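Local structure of uncharacterized protein (Bacteroides ovatus, 3P02) at residues W4-K16 with N133-A147. The protein is of unknown function but combines a DUF4973 region of the E-set clan with a BT_3044-like C-terminal region. Residues are numbered along the deposited sequence; the frame is centred on the assembly and turned at random.
Sequences WTDEQFKQLISFK and NGTYAVNPRKYYRTA
R145 grips the backbone of F9 and I13 with its guanidinium, bonding both carbonyls directly, with water as a further link. Its CB starts away from segment 4-16; the bend at chi2 (-54°) turns the chain back, so that CD lies 3.3 Å from I13 O. Beyond it, Y143 CB lies over the centre of one guanidinium face and L12 CB over the opposite face. NH2 makes a nearly straight bond to F9 O (3.0 Å, 176°), in the guanidinium plane and on a lone pair of the carbonyl. NH1 donates to I13 O (2.9 Å) from above the carbonyl plane, a more bent bond, and also to a water that bonds F9 O and, weakly, L12 O. Y136 OH accepts from I13 N (2.8 Å) and also bonds E130 on strand 122-130, while L12 CD1 lies over its ring face. At the outer end, F9 CB sits over one face of Y143 (3.6 Å to the centroid), with K142 CG over the opposite face; the F9 and Y143 rings are near parallel but slid apart. Y143 OH donates to D6 OD1 (2.9 Å) from above the carboxylate plane. V138 packs against two aromatics, its CB against F9 CE1 and its CG2 over the W4 six-membered ring (3.9 Å to the centroid). Toward the core, F15 N bonds Y144 O and the F15 ring meets A147 CB. There the two segments enter different sheets, S14 pairing with L44 and A147 with L126, so the contact joins strand 13-15 to the loop leading into strand 146-154. Because the arginine is buried and carbonyls and water engage both of its terminal nitrogens, its positive charge is probably offset by these dipoles, which probably helps to hold the chain from F9 to I13.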
ATOM      1  N   TRP A   4       1.837   3.448  41.710  1.00 50.09           N
ATOM      2  CA  TRP A   4       1.349   2.873  40.459  1.00 48.79           C
ATOM      3  C   TRP A   4       1.293   1.340  40.513  1.00 53.57           C
ATOM      4  O   TRP A   4       2.214   0.707  41.042  1.00 53.11           O
ATOM      5  CB  TRP A   4       2.231   3.325  39.284  1.00 46.56           C
ATOM      6  CG  TRP A   4       2.023   4.753  38.859  1.00 46.77           C
ATOM      7  CD1 TRP A   4       0.857   5.465  38.904  1.00 49.61           C
ATOM      8  CD2 TRP A   4       2.982   5.597  38.207  1.00 46.00           C
ATOM      9  NE1 TRP A   4       1.048   6.722  38.376  1.00 48.71           N
ATOM     10  CE2 TRP A   4       2.344   6.833  37.945  1.00 49.61           C
ATOM     11  CE3 TRP A   4       4.335   5.445  37.855  1.00 46.78           C
ATOM     12  CZ2 TRP A   4       3.016   7.912  37.360  1.00 48.51           C
ATOM     13  CZ3 TRP A   4       4.991   6.504  37.242  1.00 47.96           C
ATOM     14  CH2 TRP A   4       4.336   7.721  37.006  1.00 48.54           C
ATOM     15  N   THR A   5       0.195   0.749  39.985  1.00 50.64           N
ATOM     16  CA  THR A   5      -0.001  -0.708  39.928  1.00 51.20           C
ATOM     17  C   THR A   5      -0.358  -1.147  38.507  1.00 55.47           C
ATOM     18  O   THR A   5      -1.002  -0.392  37.773  1.00 54.29           O
ATOM     19  CB  THR A   5      -1.086  -1.213  40.923  1.00 62.49           C
ATOM     20  OG1 THR A   5      -2.396  -0.883  40.454  1.00 60.12           O
ATOM     21  CG2 THR A   5      -0.868  -0.744  42.368  1.00 61.97           C
ATOM     22  N   ASP A   6       0.002  -2.389  38.146  1.00 52.96           N
ATOM     23  CA  ASP A   6      -0.292  -2.978  36.837  1.00 52.80           C
ATOM     24  C   ASP A   6      -1.812  -3.011  36.560  1.00 56.41           C
ATOM     25  O   ASP A   6      -2.234  -2.775  35.426  1.00 54.63           O
ATOM     26  CB  ASP A   6       0.284  -4.401  36.767  1.00 55.28           C
ATOM     27  CG  ASP A   6       0.804  -4.819  35.404  1.00 69.35           C
ATOM     28  OD1 ASP A   6       0.148  -4.480  34.378  1.00 67.56           O
ATOM     29  OD2 ASP A   6       1.851  -5.502  35.357  1.00 77.11           O
ATOM     30  N   GLU A   7      -2.617  -3.270  37.614  1.00 53.60           N
ATOM     31  CA  GLU A   7      -4.081  -3.352  37.567  1.00 53.59           C
ATOM     32  C   GLU A   7      -4.708  -1.976  37.304  1.00 55.91           C
ATOM     33  O   GLU A   7      -5.671  -1.914  36.539  1.00 55.63           O
ATOM     34  CB  GLU A   7      -4.641  -3.975  38.859  1.00 55.71           C
ATOM     35  CG  GLU A   7      -4.315  -5.457  39.015  1.00 67.46           C
ATOM     36  CD  GLU A   7      -2.872  -5.796  39.345  1.00 86.50           C
ATOM     37  OE1 GLU A   7      -2.293  -5.143  40.244  1.00 90.45           O
ATOM     38  OE2 GLU A   7      -2.310  -6.702  38.687  1.00 70.34           O
ATOM     39  N   GLN A   8      -4.144  -0.886  37.913  1.00 50.31           N
ATOM     40  CA  GLN A   8      -4.600   0.499  37.725  0.50 49.34           C
ATOM     41  C   GLN A   8      -4.487   0.898  36.245  1.00 50.69           C
ATOM     42  O   GLN A   8      -5.308   1.666  35.745  1.00 50.35           O
ATOM     43  CB  GLN A   8      -3.770   1.453  38.598  0.50 51.10           C
ATOM     44  CG  GLN A   8      -4.403   2.823  38.829  0.50 68.44           C
ATOM     45  CD  GLN A   8      -3.405   3.866  39.287  0.50 90.09           C
ATOM     46  OE1 GLN A   8      -3.348   4.973  38.746  0.50 85.38           O
ATOM     47  NE2 GLN A   8      -2.608   3.555  40.305  0.50 84.13           N
ATOM     48  N   PHE A   9      -3.468   0.380  35.552  1.00 43.75           N
ATOM     49  CA  PHE A   9      -3.264   0.669  34.135  1.00 42.41           C
ATOM     50  C   PHE A   9      -4.012  -0.354  33.268  1.00 46.15           C
ATOM     51  O   PHE A   9      -4.214  -0.118  32.068  1.00 44.70           O
ATOM     52  CB  PHE A   9      -1.775   0.707  33.799  1.00 43.54           C
ATOM     53  CG  PHE A   9      -1.048   1.844  34.467  1.00 44.71           C
ATOM     54  CD1 PHE A   9      -1.124   3.136  33.959  1.00 47.58           C
ATOM     55  CD2 PHE A   9      -0.311   1.633  35.625  1.00 46.58           C
ATOM     56  CE1 PHE A   9      -0.482   4.195  34.604  1.00 48.67           C
ATOM     57  CE2 PHE A   9       0.352   2.688  36.254  1.00 49.79           C
ATOM     58  CZ  PHE A   9       0.263   3.963  35.740  1.00 47.81           C
ATOM     59  N   LYS A  10      -4.445  -1.472  33.898  1.00 43.46           N
ATOM     60  CA  LYS A  10      -5.228  -2.536  33.266  1.00 43.75           C
ATOM     61  C   LYS A  10      -6.738  -2.419  33.660  1.00 45.91           C
ATOM     62  O   LYS A  10      -7.436  -3.429  33.868  1.00 47.02           O
ATOM     63  CB  LYS A  10      -4.644  -3.934  33.533  1.00 47.20           C
ATOM     64  CG  LYS A  10      -3.444  -4.222  32.637  1.00 64.17           C
ATOM     65  CD  LYS A  10      -3.307  -5.689  32.282  1.00 78.05           C
ATOM     66  CE  LYS A  10      -2.350  -6.425  33.188  1.00 90.57           C
ATOM     67  NZ  LYS A  10      -1.748  -7.591  32.495  1.00100.62           N
ATOM     68  N   GLN A  11      -7.220  -1.165  33.728  0.50 39.46           N
ATOM     69  CA  GLN A  11      -8.617  -0.765  33.931  0.50 37.33           C
ATOM     70  C   GLN A  11      -8.876   0.442  33.012  0.50 35.77           C
ATOM     71  O   GLN A  11      -9.981   0.981  32.962  0.50 34.94           O
ATOM     72  CB  GLN A  11      -8.984  -0.504  35.410  0.50 39.08           C
ATOM     73  CG  GLN A  11      -8.108   0.491  36.178  0.50 45.29           C
ATOM     74  CD  GLN A  11      -8.516   1.947  36.091  0.50 52.61           C
ATOM     75  OE1 GLN A  11      -9.631   2.309  35.683  0.50 47.81           O
ATOM     76  NE2 GLN A  11      -7.621   2.822  36.533  0.50 35.80           N
ATOM     77  N   LEU A  12      -7.832   0.833  32.267  1.00 28.62           N
ATOM     78  CA  LEU A  12      -7.847   1.916  31.305  1.00 25.88           C
ATOM     79  C   LEU A  12      -8.105   1.377  29.903  1.00 26.07           C
ATOM     80  O   LEU A  12      -8.258   0.166  29.699  1.00 27.00           O
ATOM     81  CB  LEU A  12      -6.555   2.742  31.373  1.00 25.66           C
ATOM     82  CG  LEU A  12      -6.256   3.395  32.760  1.00 31.33           C
ATOM     83  CD1 LEU A  12      -4.891   4.058  32.766  1.00 32.24           C
ATOM     84  CD2 LEU A  12      -7.337   4.401  33.165  1.00 33.03           C
ATOM     85  N   ILE A  13      -8.210   2.292  28.951  1.00 19.58           N
ATOM     86  CA  ILE A  13      -8.638   1.953  27.597  1.00 17.16           C
ATOM     87  C   ILE A  13      -7.467   1.871  26.633  1.00 18.17           C
ATOM     88  O   ILE A  13      -6.501   2.610  26.763  1.00 16.47           O
ATOM     89  CB  ILE A  13      -9.685   3.003  27.199  1.00 19.40           C
ATOM     90  CG1 ILE A  13     -10.878   2.942  28.213  1.00 20.90           C
ATOM     91  CG2 ILE A  13     -10.172   2.824  25.755  1.00 18.29           C
ATOM     92  CD1 ILE A  13     -11.640   4.100  28.281  1.00 29.36           C
ATOM     93  N   SER A  14      -7.549   0.940  25.676  1.00 14.69           N
ATOM     94  CA  SER A  14      -6.476   0.743  24.717  1.00 14.98           C
ATOM     95  C   SER A  14      -7.025   0.367  23.362  1.00 17.10           C
ATOM     96  O   SER A  14      -8.231   0.114  23.235  1.00 17.74           O
ATOM     97  CB  SER A  14      -5.554  -0.367  25.209  1.00 18.61           C
ATOM     98  OG  SER A  14      -6.262  -1.588  25.316  1.00 23.13           O
ATOM     99  N   PHE A  15      -6.132   0.260  22.370  1.00 13.60           N
ATOM    100  CA  PHE A  15      -6.513  -0.230  21.057  1.00 12.24           C
ATOM    101  C   PHE A  15      -6.149  -1.693  20.919  1.00 18.26           C
ATOM    102  O   PHE A  15      -5.157  -2.152  21.507  1.00 17.53           O
ATOM    103  CB  PHE A  15      -5.838   0.561  19.933  1.00 12.83           C
ATOM    104  CG  PHE A  15      -6.327   1.965  19.769  1.00 13.16           C
ATOM    105  CD1 PHE A  15      -7.675   2.227  19.504  1.00 15.96           C
ATOM    106  CD2 PHE A  15      -5.448   3.042  19.884  1.00 13.29           C
ATOM    107  CE1 PHE A  15      -8.127   3.540  19.331  1.00 16.45           C
ATOM    108  CE2 PHE A  15      -5.895   4.350  19.663  1.00 14.39           C
ATOM    109  CZ  PHE A  15      -7.230   4.590  19.397  1.00 14.22           C
ATOM    110  N   LYS A  16      -6.928  -2.409  20.089  1.00 16.79           N
ATOM    111  CA  LYS A  16      -6.728  -3.829  19.882  1.00 20.00           C
ATOM    112  C   LYS A  16      -6.479  -4.067  18.438  1.00 25.72           C
ATOM    113  O   LYS A  16      -7.415  -4.156  17.628  1.00 23.75           O
ATOM    114  CB  LYS A  16      -7.945  -4.639  20.374  1.00 24.47           C
ATOM    115  N   ASN A 133      -6.768  12.405  32.696  1.00 38.46           N
ATOM    116  CA  ASN A 133      -6.158  11.362  33.503  1.00 37.58           C
ATOM    117  C   ASN A 133      -4.703  11.156  33.029  1.00 39.31           C
ATOM    118  O   ASN A 133      -4.462  10.619  31.938  1.00 38.20           O
ATOM    119  CB  ASN A 133      -7.004  10.065  33.439  1.00 35.45           C
ATOM    120  CG  ASN A 133      -6.545   8.945  34.346  1.00 56.91           C
ATOM    121  OD1 ASN A 133      -5.538   9.047  35.060  1.00 52.61           O
ATOM    122  ND2 ASN A 133      -7.253   7.823  34.319  1.00 44.01           N
ATOM    123  N   GLY A 134      -3.756  11.622  33.857  1.00 33.95           N
ATOM    124  CA  GLY A 134      -2.319  11.556  33.588  1.00 31.77           C
ATOM    125  C   GLY A 134      -1.738  10.153  33.487  1.00 30.09           C
ATOM    126  O   GLY A 134      -0.623   9.980  32.986  1.00 29.14           O
ATOM    127  N   THR A 135      -2.496   9.131  33.924  1.00 23.43           N
ATOM    128  CA  THR A 135      -2.064   7.729  33.878  1.00 22.32           C
ATOM    129  C   THR A 135      -1.903   7.231  32.419  1.00 21.88           C
ATOM    130  O   THR A 135      -1.223   6.234  32.188  1.00 21.20           O
ATOM    131  CB  THR A 135      -3.023   6.836  34.664  1.00 37.19           C
ATOM    132  OG1 THR A 135      -4.337   7.035  34.151  1.00 40.97           O
ATOM    133  CG2 THR A 135      -2.999   7.119  36.163  1.00 36.73           C
ATOM    134  N   TYR A 136      -2.482   7.954  31.430  1.00 17.64           N
ATOM    135  CA  TYR A 136      -2.343   7.601  30.010  1.00 15.52           C
ATOM    136  C   TYR A 136      -0.972   8.004  29.455  1.00 18.25           C
ATOM    137  O   TYR A 136      -0.630   7.599  28.348  1.00 18.75           O
ATOM    138  CB  TYR A 136      -3.474   8.217  29.172  1.00 16.65           C
ATOM    139  CG  TYR A 136      -4.742   7.396  29.260  1.00 17.16           C
ATOM    140  CD1 TYR A 136      -5.691   7.642  30.253  1.00 18.79           C
ATOM    141  CD2 TYR A 136      -4.996   6.370  28.351  1.00 17.45           C
ATOM    142  CE1 TYR A 136      -6.840   6.858  30.365  1.00 20.21           C
ATOM    143  CE2 TYR A 136      -6.151   5.589  28.442  1.00 17.84           C
ATOM    144  CZ  TYR A 136      -7.079   5.850  29.443  1.00 21.40           C
ATOM    145  OH  TYR A 136      -8.203   5.062  29.554  1.00 22.44           O
ATOM    146  N   ALA A 137      -0.171   8.739  30.238  1.00 16.54           N
ATOM    147  CA  ALA A 137       1.172   9.131  29.787  1.00 17.08           C
ATOM    148  C   ALA A 137       2.226   8.159  30.342  1.00 20.29           C
ATOM    149  O   ALA A 137       3.417   8.365  30.115  1.00 20.64           O
ATOM    150  CB  ALA A 137       1.474  10.557  30.264  1.00 18.92           C
ATOM    151  N   VAL A 138       1.800   7.142  31.112  1.00 17.11           N
ATOM    152  CA  VAL A 138       2.723   6.172  31.753  1.00 16.95           C
ATOM    153  C   VAL A 138       2.688   4.873  30.972  1.00 19.02           C
ATOM    154  O   VAL A 138       1.610   4.316  30.789  1.00 19.66           O
ATOM    155  CB  VAL A 138       2.371   5.912  33.235  1.00 22.80           C
ATOM    156  CG1 VAL A 138       3.377   4.947  33.885  1.00 22.96           C
ATOM    157  CG2 VAL A 138       2.285   7.219  34.019  1.00 23.12           C
ATOM    158  N   ASN A 139       3.861   4.379  30.521  1.00 15.39           N
ATOM    159  CA  ASN A 139       3.971   3.121  29.768  1.00 15.15           C
ATOM    160  C   ASN A 139       2.953   3.071  28.623  1.00 18.00           C
ATOM    161  O   ASN A 139       2.250   2.071  28.496  1.00 17.70           O
ATOM    162  CB  ASN A 139       3.770   1.916  30.725  1.00 15.95           C
ATOM    163  CG  ASN A 139       4.956   1.731  31.627  1.00 23.99           C
ATOM    164  OD1 ASN A 139       6.033   2.163  31.287  1.00 17.23           O
ATOM    165  ND2 ASN A 139       4.791   1.065  32.755  1.00 18.88           N
ATOM    166  N   PRO A 140       2.867   4.112  27.759  1.00 15.07           N
ATOM    167  CA  PRO A 140       1.823   4.097  26.710  1.00 14.31           C
ATOM    168  C   PRO A 140       2.002   2.967  25.702  1.00 17.65           C
ATOM    169  O   PRO A 140       1.020   2.476  25.137  1.00 16.78           O
ATOM    170  CB  PRO A 140       1.971   5.475  26.059  1.00 15.98           C
ATOM    171  CG  PRO A 140       3.416   5.851  26.313  1.00 19.47           C
ATOM    172  CD  PRO A 140       3.654   5.361  27.712  1.00 15.44           C
ATOM    173  N   ARG A 141       3.253   2.566  25.451  1.00 13.73           N
ATOM    174  CA  ARG A 141       3.555   1.512  24.489  1.00 12.39           C
ATOM    175  C   ARG A 141       3.101   0.138  25.036  1.00 18.27           C
ATOM    176  O   ARG A 141       2.411  -0.615  24.325  1.00 18.86           O
ATOM    177  CB  ARG A 141       5.055   1.531  24.178  1.00 13.88           C
ATOM    178  CG  ARG A 141       5.544   0.496  23.182  1.00 24.58           C
ATOM    179  CD  ARG A 141       7.034   0.697  22.940  1.00 23.23           C
ATOM    180  NE  ARG A 141       7.277   1.709  21.921  1.00 29.89           N
ATOM    181  CZ  ARG A 141       8.490   2.082  21.525  1.00 36.86           C
ATOM    182  NH1 ARG A 141       9.567   1.561  22.089  1.00 31.50           N
ATOM    183  NH2 ARG A 141       8.631   2.992  20.576  1.00 26.67           N
ATOM    184  N   LYS A 142       3.469  -0.163  26.289  1.00 14.74           N
ATOM    185  CA  LYS A 142       3.140  -1.414  26.956  1.00 15.85           C
ATOM    186  C   LYS A 142       1.622  -1.652  26.947  1.00 21.86           C
ATOM    187  O   LYS A 142       1.177  -2.778  26.693  1.00 23.48           O
ATOM    188  CB  LYS A 142       3.681  -1.423  28.394  1.00 17.78           C
ATOM    189  CG  LYS A 142       3.254  -2.637  29.219  1.00 23.87           C
ATOM    190  CD  LYS A 142       3.762  -2.561  30.646  1.00 27.66           C
ATOM    191  CE  LYS A 142       3.103  -3.594  31.549  1.00 40.17           C
ATOM    192  NZ  LYS A 142       3.365  -4.998  31.115  1.00 41.07           N
ATOM    193  N   TYR A 143       0.848  -0.581  27.174  1.00 17.59           N
ATOM    194  CA  TYR A 143      -0.601  -0.682  27.291  1.00 16.57           C
ATOM    195  C   TYR A 143      -1.356  -0.354  26.016  1.00 18.77           C
ATOM    196  O   TYR A 143      -2.569  -0.179  26.087  1.00 18.14           O
ATOM    197  CB  TYR A 143      -1.088   0.193  28.438  1.00 17.93           C
ATOM    198  CG  TYR A 143      -0.592  -0.325  29.766  1.00 21.15           C
ATOM    199  CD1 TYR A 143      -1.011  -1.562  30.258  1.00 24.06           C
ATOM    200  CD2 TYR A 143       0.332   0.399  30.515  1.00 21.69           C
ATOM    201  CE1 TYR A 143      -0.513  -2.072  31.456  1.00 23.71           C
ATOM    202  CE2 TYR A 143       0.825  -0.095  31.720  1.00 23.24           C
ATOM    203  CZ  TYR A 143       0.407  -1.335  32.183  1.00 27.78           C
ATOM    204  OH  TYR A 143       0.884  -1.820  33.375  1.00 24.92           O
ATOM    205  N   TYR A 144      -0.676  -0.333  24.859  1.00 16.14           N
ATOM    206  CA  TYR A 144      -1.285  -0.143  23.545  1.00 16.08           C
ATOM    207  C   TYR A 144      -2.228   1.067  23.493  1.00 17.11           C
ATOM    208  O   TYR A 144      -3.318   0.973  22.911  1.00 16.44           O
ATOM    209  CB  TYR A 144      -2.042  -1.426  23.107  1.00 19.43           C
ATOM    210  CG  TYR A 144      -1.241  -2.695  23.279  1.00 24.47           C
ATOM    211  CD1 TYR A 144      -0.283  -3.067  22.342  1.00 28.09           C
ATOM    212  CD2 TYR A 144      -1.404  -3.499  24.403  1.00 26.52           C
ATOM    213  CE1 TYR A 144       0.496  -4.214  22.520  1.00 30.38           C
ATOM    214  CE2 TYR A 144      -0.634  -4.646  24.590  1.00 28.17           C
ATOM    215  CZ  TYR A 144       0.300  -5.012  23.635  1.00 37.58           C
ATOM    216  OH  TYR A 144       1.053  -6.155  23.808  1.00 43.48           O
ATOM    217  N   ARG A 145      -1.784   2.228  24.007  1.00 13.80           N
ATOM    218  CA  ARG A 145      -2.625   3.422  23.937  1.00 13.02           C
ATOM    219  C   ARG A 145      -2.659   4.032  22.533  1.00 13.60           C
ATOM    220  O   ARG A 145      -3.591   4.783  22.244  1.00 14.32           O
ATOM    221  CB  ARG A 145      -2.141   4.526  24.904  1.00 12.76           C
ATOM    222  CG  ARG A 145      -2.044   4.142  26.353  1.00 14.84           C
ATOM    223  CD  ARG A 145      -3.312   3.568  26.950  1.00 15.54           C
ATOM    224  NE  ARG A 145      -3.002   3.296  28.354  1.00 16.23           N
ATOM    225  CZ  ARG A 145      -3.545   2.340  29.095  1.00 22.07           C
ATOM    226  NH1 ARG A 145      -4.496   1.555  28.590  1.00 18.77           N
ATOM    227  NH2 ARG A 145      -3.110   2.128  30.332  1.00 17.19           N
ATOM    228  N   THR A 146      -1.675   3.715  21.687  1.00 10.53           N
ATOM    229  CA  THR A 146      -1.494   4.303  20.357  1.00 10.91           C
ATOM    230  C   THR A 146      -1.458   3.238  19.255  1.00 15.48           C
ATOM    231  O   THR A 146      -0.737   2.246  19.356  1.00 15.90           O
ATOM    232  CB  THR A 146      -0.199   5.152  20.385  1.00 14.62           C
ATOM    233  OG1 THR A 146      -0.418   6.181  21.352  1.00 15.20           O
ATOM    234  CG2 THR A 146       0.123   5.813  19.045  1.00 14.23           C
ATOM    235  N   ALA A 147      -2.232   3.479  18.190  1.00 11.34           N
ATOM    236  CA  ALA A 147      -2.278   2.648  16.984  1.00 11.28           C
ATOM    237  C   ALA A 147      -1.752   3.465  15.800  1.00 13.43           C
ATOM    238  O   ALA A 147      -1.979   4.689  15.740  1.00 14.05           O
ATOM    239  CB  ALA A 147      -3.722   2.215  16.712  1.00 11.83           C
TER
HETATM  240  O   HOH W   1      -5.339  -0.938  29.574  1.00 36.06           O